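PDB 1QYI: hypothetical protein from Staphylococcus aureus subsp. aureus, which is of unknown function but, as a member of the haloacid dehalogenase-like hydrolase superfamily, may act as a phosphatase or related hydrolase. Local coordinates for residues A[19-24]-A[205-210]; A[24-29]-A[57-62]; A[180-185]-A[242-247]. One frame throughout, in Å; residues are numbered along the deposited sequence.

Contact 1: A[19-24]-A[205-210]; sequences FDVSAL and TGYIYQ
Tyr207 extends from the loop following helix 172-195 to the flank of helix 16-31, where Val21 and then Leu24 meet it along its length. The contact begins at the root of the side chain, with Val21 CG2 4.2 Å from Tyr207 CB. The same methyl also touches CD2, so one valine branch spans the base and the adjoining ring carbon. With chi1 at 178°, CG2 of Val21 stands anti to the carbonyl carbon and meets Tyr207, while CG1 turns to Tyr181 and Trp184 of helix 172-195.

The topology is that of a haloacid dehalogenase-like protein with a C1-type cap, a helical insertion between core strands 3-6 and 233-237. The tyrosine thus ties the first helix of this insertion to a loop near its end. Tyr207 occupies the second position of a type I turn, closed by the bond from Tyr209 N to Gly206 O at 3.0 Å.

Farther out, Leu24 takes over, its side chain running at about a right angle to that of Tyr207. Leu24 CD1 is 3.9 Å from Tyr207 CE2, touches CZ more loosely, and lies 4.0 Å from the phenolic OH of Tyr207. Ile52 of helix 49-60 also packs on this tyrosine.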
loop_
_atom_site.group_PDB
_atom_site.type_symbol
_atom_site.label_atom_id
_atom_site.label_comp_id
_atom_site.label_asym_id
_atom_site.label_seq_id
_atom_site.Cartn_x
_atom_site.Cartn_y
_atom_site.Cartn_z
ATOM N N PHE A 19 -5.721 2.798 -2.562
ATOM C CA PHE A 19 -6.553 3.907 -2.100
ATOM C C PHE A 19 -8.033 3.597 -2.375
ATOM O O PHE A 19 -8.918 4.014 -1.618
ATOM C CB PHE A 19 -6.125 5.203 -2.798
ATOM C CG PHE A 19 -4.633 5.440 -2.780
ATOM C CD1 PHE A 19 -3.902 5.295 -1.600
ATOM C CD2 PHE A 19 -3.961 5.811 -3.941
ATOM C CE1 PHE A 19 -2.528 5.516 -1.578
ATOM C CE2 PHE A 19 -2.587 6.033 -3.928
ATOM C CZ PHE A 19 -1.866 5.886 -2.743
ATOM N N ASP A 20 -8.291 2.866 -3.460
ATOM C CA ASP A 20 -9.643 2.455 -3.823
ATOM C C ASP A 20 -10.150 1.522 -2.725
ATOM O O ASP A 20 -11.147 1.806 -2.064
ATOM C CB ASP A 20 -9.642 1.673 -5.142
ATOM C CG ASP A 20 -9.731 2.555 -6.361
ATOM O OD1 ASP A 20 -9.533 3.795 -6.262
ATOM O OD2 ASP A 20 -9.991 1.982 -7.440
ATOM N N VAL A 21 -9.461 0.401 -2.536
ATOM C CA VAL A 21 -9.884 -0.552 -1.522
ATOM C C VAL A 21 -9.997 0.175 -0.184
ATOM O O VAL A 21 -10.958 -0.031 0.555
ATOM C CB VAL A 21 -8.918 -1.740 -1.402
ATOM C CG1 VAL A 21 -9.387 -2.677 -0.303
ATOM C CG2 VAL A 21 -8.864 -2.482 -2.733
ATOM N N SER A 22 -9.036 1.042 0.121
ATOM C CA SER A 22 -9.096 1.785 1.366
ATOM C C SER A 22 -10.448 2.519 1.467
ATOM O O SER A 22 -11.104 2.489 2.521
ATOM C CB SER A 22 -7.935 2.775 1.450
ATOM O OG SER A 22 -8.056 3.602 2.608
ATOM N N ALA A 23 -10.871 3.157 0.372
ATOM C CA ALA A 23 -12.155 3.872 0.340
ATOM C C ALA A 23 -13.331 2.909 0.519
ATOM O O ALA A 23 -14.227 3.160 1.322
ATOM C CB ALA A 23 -12.308 4.636 -0.978
ATOM N N LEU A 24 -13.328 1.817 -0.241
ATOM C CA LEU A 24 -14.387 0.812 -0.146
ATOM C C LEU A 24 -14.484 0.239 1.257
ATOM O O LEU A 24 -15.559 -0.140 1.712
ATOM C CB LEU A 24 -14.139 -0.344 -1.114
ATOM C CG LEU A 24 -14.471 -0.145 -2.586
ATOM C CD1 LEU A 24 -14.503 -1.513 -3.263
ATOM C CD2 LEU A 24 -15.834 0.529 -2.712
ATOM N N THR A 205 -13.816 -11.165 -4.948
ATOM C CA THR A 205 -12.841 -11.816 -5.803
ATOM C C THR A 205 -11.410 -11.316 -5.623
ATOM O O THR A 205 -10.450 -12.032 -5.914
ATOM C CB THR A 205 -13.266 -11.662 -7.248
ATOM O OG1 THR A 205 -13.608 -10.297 -7.498
ATOM C CG2 THR A 205 -14.495 -12.519 -7.523
ATOM N N GLY A 206 -11.269 -10.088 -5.134
ATOM C CA GLY A 206 -9.951 -9.529 -4.912
ATOM C C GLY A 206 -9.442 -8.600 -6.001
ATOM O O GLY A 206 -9.076 -9.033 -7.098
ATOM N N TYR A 207 -9.397 -7.312 -5.684
ATOM C CA TYR A 207 -8.926 -6.314 -6.622
ATOM C C TYR A 207 -7.439 -6.457 -6.902
ATOM O O TYR A 207 -6.834 -5.595 -7.540
ATOM C CB TYR A 207 -9.246 -4.916 -6.089
ATOM C CG TYR A 207 -10.726 -4.626 -6.130
ATOM C CD1 TYR A 207 -11.347 -4.256 -7.326
ATOM C CD2 TYR A 207 -11.520 -4.800 -5.003
ATOM C CE1 TYR A 207 -12.724 -4.072 -7.399
ATOM C CE2 TYR A 207 -12.901 -4.619 -5.070
ATOM C CZ TYR A 207 -13.489 -4.257 -6.274
ATOM O OH TYR A 207 -14.851 -4.094 -6.351
ATOM N N ILE A 208 -6.844 -7.536 -6.408
ATOM C CA ILE A 208 -5.430 -7.772 -6.657
ATOM C C ILE A 208 -5.359 -8.231 -8.102
ATOM O O ILE A 208 -4.343 -8.071 -8.773
ATOM C CB ILE A 208 -4.852 -8.875 -5.720
ATOM C CG1 ILE A 208 -3.341 -8.954 -5.890
ATOM C CG2 ILE A 208 -5.461 -10.246 -6.052
ATOM C CD1 ILE A 208 -2.681 -9.862 -4.880
ATOM N N TYR A 209 -6.468 -8.791 -8.576
ATOM C CA TYR A 209 -6.571 -9.263 -9.948
ATOM C C TYR A 209 -6.978 -8.147 -10.914
ATOM O O TYR A 209 -6.949 -8.338 -12.122
ATOM C CB TYR A 209 -7.579 -10.403 -10.022
ATOM C CG TYR A 209 -7.178 -11.612 -9.234
ATOM C CD1 TYR A 209 -6.217 -12.497 -9.713
ATOM C CD2 TYR A 209 -7.807 -11.908 -8.024
ATOM C CE1 TYR A 209 -5.905 -13.661 -9.009
ATOM C CE2 TYR A 209 -7.497 -13.059 -7.312
ATOM C CZ TYR A 209 -6.549 -13.937 -7.810
ATOM O OH TYR A 209 -6.269 -15.103 -7.116
ATOM N N GLN A 210 -7.360 -6.990 -10.387
ATOM C CA GLN A 210 -7.756 -5.882 -11.250
ATOM C C GLN A 210 -6.872 -4.695 -10.936
ATOM O O GLN A 210 -7.344 -3.565 -10.801
ATOM C CB GLN A 210 -9.217 -5.498 -11.019
ATOM C CG GLN A 210 -10.128 -6.693 -10.829
ATOM C CD GLN A 210 -11.587 -6.328 -10.884
ATOM O OE1 GLN A 210 -12.444 -7.128 -10.524
ATOM N NE2 GLN A 210 -11.882 -5.120 -11.356
#

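Contact 2: A[24-29]-A[57-62]; sequences LTVYEL and NRIFQK
Ile59 overlaps two neighbouring side chains of helix 16-31, giving one branch to Val26 and the other to Tyr27. It is a compact example of helix-helix packing in the helical cap of a haloacid dehalogenase-like protein: helix 49-60 is laid against helix 16-31, with the isoleucine between two successive residues of its partner. The division of labour follows from the first torsion. At chi1 -57°, CG2 is anti to the backbone N and CG1 lies beside it, which sends the two arms of the side chain different ways.

Ile59 CG2 rests 4.1 Å from Val26 CB and touches CG1 of the same valine, the two side chains passing in opposite directions. At the other arm, Ile59 CD1 approaches Tyr27 CD1 to 3.9 Å, coming at the ring obliquely. Beyond Val26, Leu81 and Phe85 of helix 77-93 continue the apolar layer.

Toward the phenol end the chemistry becomes polar. Arg58, its chain bent at chi3, brings its guanidinium edge near Tyr27 OH, with the guanidinium and phenol ring planes 78° apart, but NH1 does not bond the hydroxyl directly. A water accepts from Arg58 NH1 at 2.7 Å, lying in the guanidinium plane, and makes a weak 3.3 Å link to Tyr27 OH. Glu130 forms a salt bridge with NH2 of the same arginine, so two partners hold the guanidinium.

Just past this point the helix ends: Gln61 has positive phi and folds its side chain back, Gln61 NE2 donating to Arg58 O at 2.7 Å, in the carbonyl plane on a lone pair, with an N-H...O angle of 158°.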
loop_
_atom_site.group_PDB
_atom_site.type_symbol
_atom_site.label_atom_id
_atom_site.label_comp_id
_atom_site.label_asym_id
_atom_site.label_seq_id
_atom_site.Cartn_x
_atom_site.Cartn_y
_atom_site.Cartn_z
ATOM N N LEU A 24 -13.328 1.817 -0.241
ATOM C CA LEU A 24 -14.387 0.812 -0.146
ATOM C C LEU A 24 -14.484 0.239 1.257
ATOM O O LEU A 24 -15.559 -0.140 1.712
ATOM C CB LEU A 24 -14.139 -0.344 -1.114
ATOM C CG LEU A 24 -14.471 -0.145 -2.586
ATOM C CD1 LEU A 24 -14.503 -1.513 -3.263
ATOM C CD2 LEU A 24 -15.834 0.529 -2.712
ATOM N N THR A 25 -13.355 0.164 1.945
ATOM C CA THR A 25 -13.367 -0.380 3.291
ATOM C C THR A 25 -14.201 0.503 4.200
ATOM O O THR A 25 -15.168 0.040 4.810
ATOM C CB THR A 25 -11.956 -0.512 3.835
ATOM O OG1 THR A 25 -11.271 -1.514 3.075
ATOM C CG2 THR A 25 -11.981 -0.927 5.291
ATOM N N VAL A 26 -13.836 1.776 4.273
ATOM C CA VAL A 26 -14.557 2.736 5.095
ATOM C C VAL A 26 -16.045 2.705 4.744
ATOM O O VAL A 26 -16.910 2.649 5.623
ATOM C CB VAL A 26 -13.994 4.152 4.861
ATOM C CG1 VAL A 26 -14.617 5.140 5.831
ATOM C CG2 VAL A 26 -12.485 4.132 5.016
ATOM N N TYR A 27 -16.337 2.713 3.449
ATOM C CA TYR A 27 -17.721 2.694 2.982
ATOM C C TYR A 27 -18.478 1.411 3.395
ATOM O O TYR A 27 -19.621 1.473 3.839
ATOM C CB TYR A 27 -17.739 2.896 1.455
ATOM C CG TYR A 27 -19.059 3.376 0.879
ATOM C CD1 TYR A 27 -19.650 4.577 1.303
ATOM C CD2 TYR A 27 -19.718 2.630 -0.096
ATOM C CE1 TYR A 27 -20.873 5.010 0.764
ATOM C CE2 TYR A 27 -20.927 3.047 -0.639
ATOM C CZ TYR A 27 -21.505 4.226 -0.211
ATOM O OH TYR A 27 -22.726 4.587 -0.739
ATOM N N GLU A 28 -17.851 0.249 3.265
ATOM C CA GLU A 28 -18.528 -0.980 3.652
ATOM C C GLU A 28 -18.766 -1.041 5.150
ATOM O O GLU A 28 -19.744 -1.625 5.616
ATOM C CB GLU A 28 -17.714 -2.195 3.265
ATOM C CG GLU A 28 -18.510 -3.477 3.333
ATOM C CD GLU A 28 -17.626 -4.692 3.348
ATOM O OE1 GLU A 28 -16.495 -4.617 2.795
ATOM O OE2 GLU A 28 -18.074 -5.725 3.903
ATOM N N LEU A 29 -17.849 -0.459 5.905
ATOM C CA LEU A 29 -17.962 -0.430 7.355
ATOM C C LEU A 29 -19.034 0.582 7.766
ATOM O O LEU A 29 -19.423 0.661 8.936
ATOM C CB LEU A 29 -16.616 -0.036 7.965
ATOM C CG LEU A 29 -15.831 -1.046 8.804
ATOM C CD1 LEU A 29 -16.059 -2.469 8.316
ATOM C CD2 LEU A 29 -14.348 -0.679 8.717
ATOM N N ASN A 57 -14.177 9.101 -4.164
ATOM C CA ASN A 57 -14.323 10.531 -4.262
ATOM C C ASN A 57 -15.098 11.076 -3.072
ATOM O O ASN A 57 -14.705 12.077 -2.477
ATOM C CB ASN A 57 -15.035 10.895 -5.554
ATOM C CG ASN A 57 -15.296 12.368 -5.658
ATOM O OD1 ASN A 57 -14.378 13.175 -5.532
ATOM N ND2 ASN A 57 -16.552 12.737 -5.885
ATOM N N ARG A 58 -16.199 10.421 -2.717
ATOM C CA ARG A 58 -17.005 10.874 -1.586
ATOM C C ARG A 58 -16.265 10.747 -0.258
ATOM O O ARG A 58 -16.198 11.701 0.516
ATOM C CB ARG A 58 -18.307 10.077 -1.490
ATOM C CG ARG A 58 -19.324 10.333 -2.578
ATOM C CD ARG A 58 -20.617 9.642 -2.194
ATOM N NE ARG A 58 -21.165 10.222 -0.963
ATOM C CZ ARG A 58 -22.041 9.618 -0.165
ATOM N NH1 ARG A 58 -22.480 8.398 -0.455
ATOM N NH2 ARG A 58 -22.478 10.235 0.923
ATOM N N ILE A 59 -15.723 9.560 0.003
ATOM C CA ILE A 59 -15.006 9.291 1.248
ATOM C C ILE A 59 -13.819 10.234 1.462
ATOM O O ILE A 59 -13.741 10.904 2.489
ATOM C CB ILE A 59 -14.504 7.813 1.306
ATOM C CG1 ILE A 59 -15.679 6.846 1.154
ATOM C CG2 ILE A 59 -13.804 7.545 2.638
ATOM C CD1 ILE A 59 -16.765 7.019 2.214
ATOM N N PHE A 60 -12.909 10.301 0.492
ATOM C CA PHE A 60 -11.729 11.152 0.611
ATOM C C PHE A 60 -11.842 12.601 0.116
ATOM O O PHE A 60 -10.881 13.367 0.224
ATOM C CB PHE A 60 -10.526 10.482 -0.072
ATOM C CG PHE A 60 -10.127 9.170 0.536
ATOM C CD1 PHE A 60 -9.893 9.064 1.901
ATOM C CD2 PHE A 60 -9.972 8.036 -0.263
ATOM C CE1 PHE A 60 -9.509 7.847 2.470
ATOM C CE2 PHE A 60 -9.586 6.814 0.294
ATOM C CZ PHE A 60 -9.355 6.718 1.660
ATOM N N GLN A 61 -13.003 12.969 -0.425
ATOM C CA GLN A 61 -13.241 14.323 -0.923
ATOM C C GLN A 61 -12.212 14.757 -1.970
ATOM O O GLN A 61 -11.401 15.662 -1.741
ATOM C CB GLN A 61 -13.239 15.309 0.242
ATOM C CG GLN A 61 -14.287 15.004 1.285
ATOM C CD GLN A 61 -15.686 15.378 0.842
ATOM O OE1 GLN A 61 -16.047 16.555 0.808
ATOM N NE2 GLN A 61 -16.478 14.377 0.485
ATOM N N LYS A 62 -12.254 14.107 -3.126
ATOM C CA LYS A 62 -11.327 14.408 -4.204
ATOM C C LYS A 62 -9.903 14.096 -3.782
ATOM O O LYS A 62 -8.953 14.688 -4.291
ATOM C CB LYS A 62 -11.421 15.879 -4.627
ATOM C CG LYS A 62 -12.575 16.207 -5.582
ATOM C CD LYS A 62 -12.477 15.413 -6.886
ATOM C CE LYS A 62 -13.619 15.757 -7.834
ATOM N NZ LYS A 62 -13.541 15.021 -9.131
HETATM O O HOH W 1 -22.331 7.132 -2.830
#

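Contact 3: A[180-185]-A[242-247]; sequences VYQEWY and YTETVV
Tyr185 meets Glu244 through carbon: Tyr185 CE1 lies 3.6 Å from Glu244 CG, the closest approach between the two helical segments. The ring belongs to helix 172-195 of the cap. The methylene belongs to helix 242-252, which follows core strand 233-237. The two side chains cross at about a right angle, and the carboxylate plane is turned 58° from that of the phenol. The glutamate therefore presents its aliphatic stem obliquely to the ring, without laying its acid group flat upon it. Gln182, one turn before Tyr185, brings the end of its side chain to the neighbourhood of the same carboxylate and makes a looser contact.

Tyr185 has CG anti to the backbone N (chi1 -158°), which carries its ring off the cap helix toward Glu244, whose chain, bent at chi2, turns its carboxylate aside while CG meets the ring.

The next shell fixes the backbones from which these groups project. Tyr185 N bonds to Tyr181 O at 2.8 Å, and Ile208 packs against the side chain of Tyr185 while also touching Val247. On the core side, Tyr242 O accepts from both Thr245 N and Val246 N, the residues just after Glu244. Arg240 grips Glu244 O, and Ser267 bonds Tyr242 N. Thr245 touches Thr238, which follows strand 233-237 and probably corresponds to the conserved motif II threonine of the superfamily.

No hydrogen bond or salt bridge joins the two segments. The junction, a methylene against a ring, is van der Waals in kind and sets the mutual orientation of the two helices less strictly than a directional bond would.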
loop_
_atom_site.group_PDB
_atom_site.type_symbol
_atom_site.label_atom_id
_atom_site.label_comp_id
_atom_site.label_asym_id
_atom_site.label_seq_id
_atom_site.Cartn_x
_atom_site.Cartn_y
_atom_site.Cartn_z
ATOM N N VAL A 180 -11.129 -6.288 6.809
ATOM C CA VAL A 180 -12.089 -5.965 5.764
ATOM C C VAL A 180 -11.350 -5.527 4.515
ATOM O O VAL A 180 -11.752 -5.851 3.398
ATOM C CB VAL A 180 -13.035 -4.821 6.187
ATOM C CG1 VAL A 180 -14.061 -4.578 5.099
ATOM C CG2 VAL A 180 -13.716 -5.160 7.504
ATOM N N TYR A 181 -10.269 -4.785 4.706
ATOM C CA TYR A 181 -9.487 -4.304 3.572
ATOM C C TYR A 181 -8.768 -5.455 2.855
ATOM O O TYR A 181 -8.755 -5.542 1.614
ATOM C CB TYR A 181 -8.474 -3.262 4.052
ATOM C CG TYR A 181 -7.474 -2.835 3.005
ATOM C CD1 TYR A 181 -6.373 -3.642 2.696
ATOM C CD2 TYR A 181 -7.605 -1.613 2.339
ATOM C CE1 TYR A 181 -5.431 -3.246 1.765
ATOM C CE2 TYR A 181 -6.667 -1.209 1.403
ATOM C CZ TYR A 181 -5.584 -2.031 1.123
ATOM O OH TYR A 181 -4.646 -1.645 0.199
ATOM N N GLN A 182 -8.186 -6.345 3.655
ATOM C CA GLN A 182 -7.449 -7.480 3.125
ATOM C C GLN A 182 -8.339 -8.409 2.303
ATOM O O GLN A 182 -7.912 -8.929 1.268
ATOM C CB GLN A 182 -6.756 -8.237 4.271
ATOM C CG GLN A 182 -5.605 -7.453 4.902
ATOM C CD GLN A 182 -4.430 -7.255 3.952
ATOM O OE1 GLN A 182 -3.590 -8.142 3.806
ATOM N NE2 GLN A 182 -4.376 -6.098 3.285
ATOM N N GLU A 183 -9.576 -8.617 2.745
ATOM C CA GLU A 183 -10.470 -9.483 1.990
ATOM C C GLU A 183 -10.842 -8.770 0.697
ATOM O O GLU A 183 -10.914 -9.378 -0.371
ATOM C CB GLU A 183 -11.725 -9.827 2.792
ATOM C CG GLU A 183 -12.046 -11.296 2.693
ATOM C CD GLU A 183 -13.353 -11.683 3.351
ATOM O OE1 GLU A 183 -13.518 -11.416 4.560
ATOM O OE2 GLU A 183 -14.211 -12.264 2.653
ATOM N N TRP A 184 -11.074 -7.468 0.807
ATOM C CA TRP A 184 -11.395 -6.645 -0.344
ATOM C C TRP A 184 -10.272 -6.786 -1.376
ATOM O O TRP A 184 -10.519 -7.041 -2.553
ATOM C CB TRP A 184 -11.503 -5.185 0.091
ATOM C CG TRP A 184 -12.914 -4.677 0.300
ATOM C CD1 TRP A 184 -13.354 -3.852 1.294
ATOM C CD2 TRP A 184 -14.028 -4.885 -0.578
ATOM N NE1 TRP A 184 -14.677 -3.524 1.079
ATOM C CE2 TRP A 184 -15.109 -4.132 -0.063
ATOM C CE3 TRP A 184 -14.210 -5.613 -1.761
ATOM C CZ2 TRP A 184 -16.356 -4.105 -0.676
ATOM C CZ3 TRP A 184 -15.449 -5.587 -2.372
ATOM C CH2 TRP A 184 -16.509 -4.824 -1.829
ATOM N N TYR A 185 -9.035 -6.643 -0.913
ATOM C CA TYR A 185 -7.875 -6.722 -1.784
ATOM C C TYR A 185 -7.490 -8.124 -2.254
ATOM O O TYR A 185 -7.533 -8.408 -3.453
ATOM C CB TYR A 185 -6.679 -6.059 -1.102
ATOM C CG TYR A 185 -5.582 -5.590 -2.041
ATOM C CD1 TYR A 185 -4.674 -6.488 -2.602
ATOM C CD2 TYR A 185 -5.448 -4.238 -2.355
ATOM C CE1 TYR A 185 -3.653 -6.044 -3.449
ATOM C CE2 TYR A 185 -4.443 -3.786 -3.195
ATOM C CZ TYR A 185 -3.547 -4.688 -3.735
ATOM O OH TYR A 185 -2.535 -4.223 -4.536
ATOM N N TYR A 242 4.914 -10.984 -0.773
ATOM C CA TYR A 242 4.930 -12.052 -1.771
ATOM C C TYR A 242 3.717 -12.171 -2.672
ATOM O O TYR A 242 3.840 -12.137 -3.890
ATOM C CB TYR A 242 5.140 -13.410 -1.102
ATOM C CG TYR A 242 5.154 -14.547 -2.098
ATOM C CD1 TYR A 242 6.193 -14.664 -3.036
ATOM C CD2 TYR A 242 4.139 -15.505 -2.113
ATOM C CE1 TYR A 242 6.224 -15.709 -3.958
ATOM C CE2 TYR A 242 4.157 -16.554 -3.028
ATOM C CZ TYR A 242 5.204 -16.652 -3.948
ATOM O OH TYR A 242 5.235 -17.703 -4.842
ATOM N N THR A 243 2.549 -12.339 -2.070
ATOM C CA THR A 243 1.332 -12.514 -2.836
ATOM C C THR A 243 0.943 -11.303 -3.678
ATOM O O THR A 243 0.505 -11.447 -4.821
ATOM C CB THR A 243 0.166 -12.845 -1.914
ATOM O OG1 THR A 243 -0.207 -11.664 -1.182
ATOM C CG2 THR A 243 0.582 -13.938 -0.933
ATOM N N GLU A 244 1.082 -10.114 -3.102
ATOM C CA GLU A 244 0.741 -8.885 -3.803
ATOM C C GLU A 244 1.643 -8.625 -5.004
ATOM O O GLU A 244 1.378 -7.731 -5.810
ATOM C CB GLU A 244 0.781 -7.705 -2.824
ATOM C CG GLU A 244 -0.576 -7.442 -2.165
ATOM C CD GLU A 244 -0.470 -6.893 -0.748
ATOM O OE1 GLU A 244 0.295 -5.924 -0.541
ATOM O OE2 GLU A 244 -1.166 -7.420 0.152
ATOM N N THR A 245 2.703 -9.422 -5.116
ATOM C CA THR A 245 3.657 -9.325 -6.216
ATOM C C THR A 245 3.412 -10.455 -7.225
ATOM O O THR A 245 3.169 -10.213 -8.411
ATOM C CB THR A 245 5.110 -9.446 -5.706
ATOM O OG1 THR A 245 5.264 -8.637 -4.536
ATOM C CG2 THR A 245 6.092 -8.990 -6.767
ATOM N N VAL A 246 3.480 -11.692 -6.747
ATOM C CA VAL A 246 3.276 -12.852 -7.610
ATOM C C VAL A 246 1.897 -12.893 -8.294
ATOM O O VAL A 246 1.824 -12.892 -9.520
ATOM C CB VAL A 246 3.515 -14.171 -6.832
ATOM C CG1 VAL A 246 2.947 -15.356 -7.602
ATOM C CG2 VAL A 246 5.009 -14.366 -6.630
ATOM N N VAL A 247 0.820 -12.920 -7.509
ATOM C CA VAL A 247 -0.530 -12.987 -8.051
ATOM C C VAL A 247 -0.791 -11.987 -9.168
ATOM O O VAL A 247 -1.242 -12.367 -10.250
ATOM C CB VAL A 247 -1.578 -12.791 -6.939
ATOM C CG1 VAL A 247 -2.983 -12.887 -7.506
ATOM C CG2 VAL A 247 -1.374 -13.839 -5.856
#

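All three contacts are largely buried, but they occupy different levels of the fold. Contact 2 lies within the cap and contact 1 at its edge near the core; both use helix 16-31, with Leu24 common to both. Contact 2 is nested along the chain inside the loop closed by contact 1, and Phe60 packs against Ser22 and Ala23 between them. Contact 3 instead joins cap to core, and its segments alternate along the chain with those of contact 1. Val21 against Trp184 and Tyr209 against Val247 connect these two physically. Contact 1 is apolar, contact 2 adds a water-linked polar margin, and contact 3, the smallest interface, brings a partly exposed acidic residue to an aromatic ring.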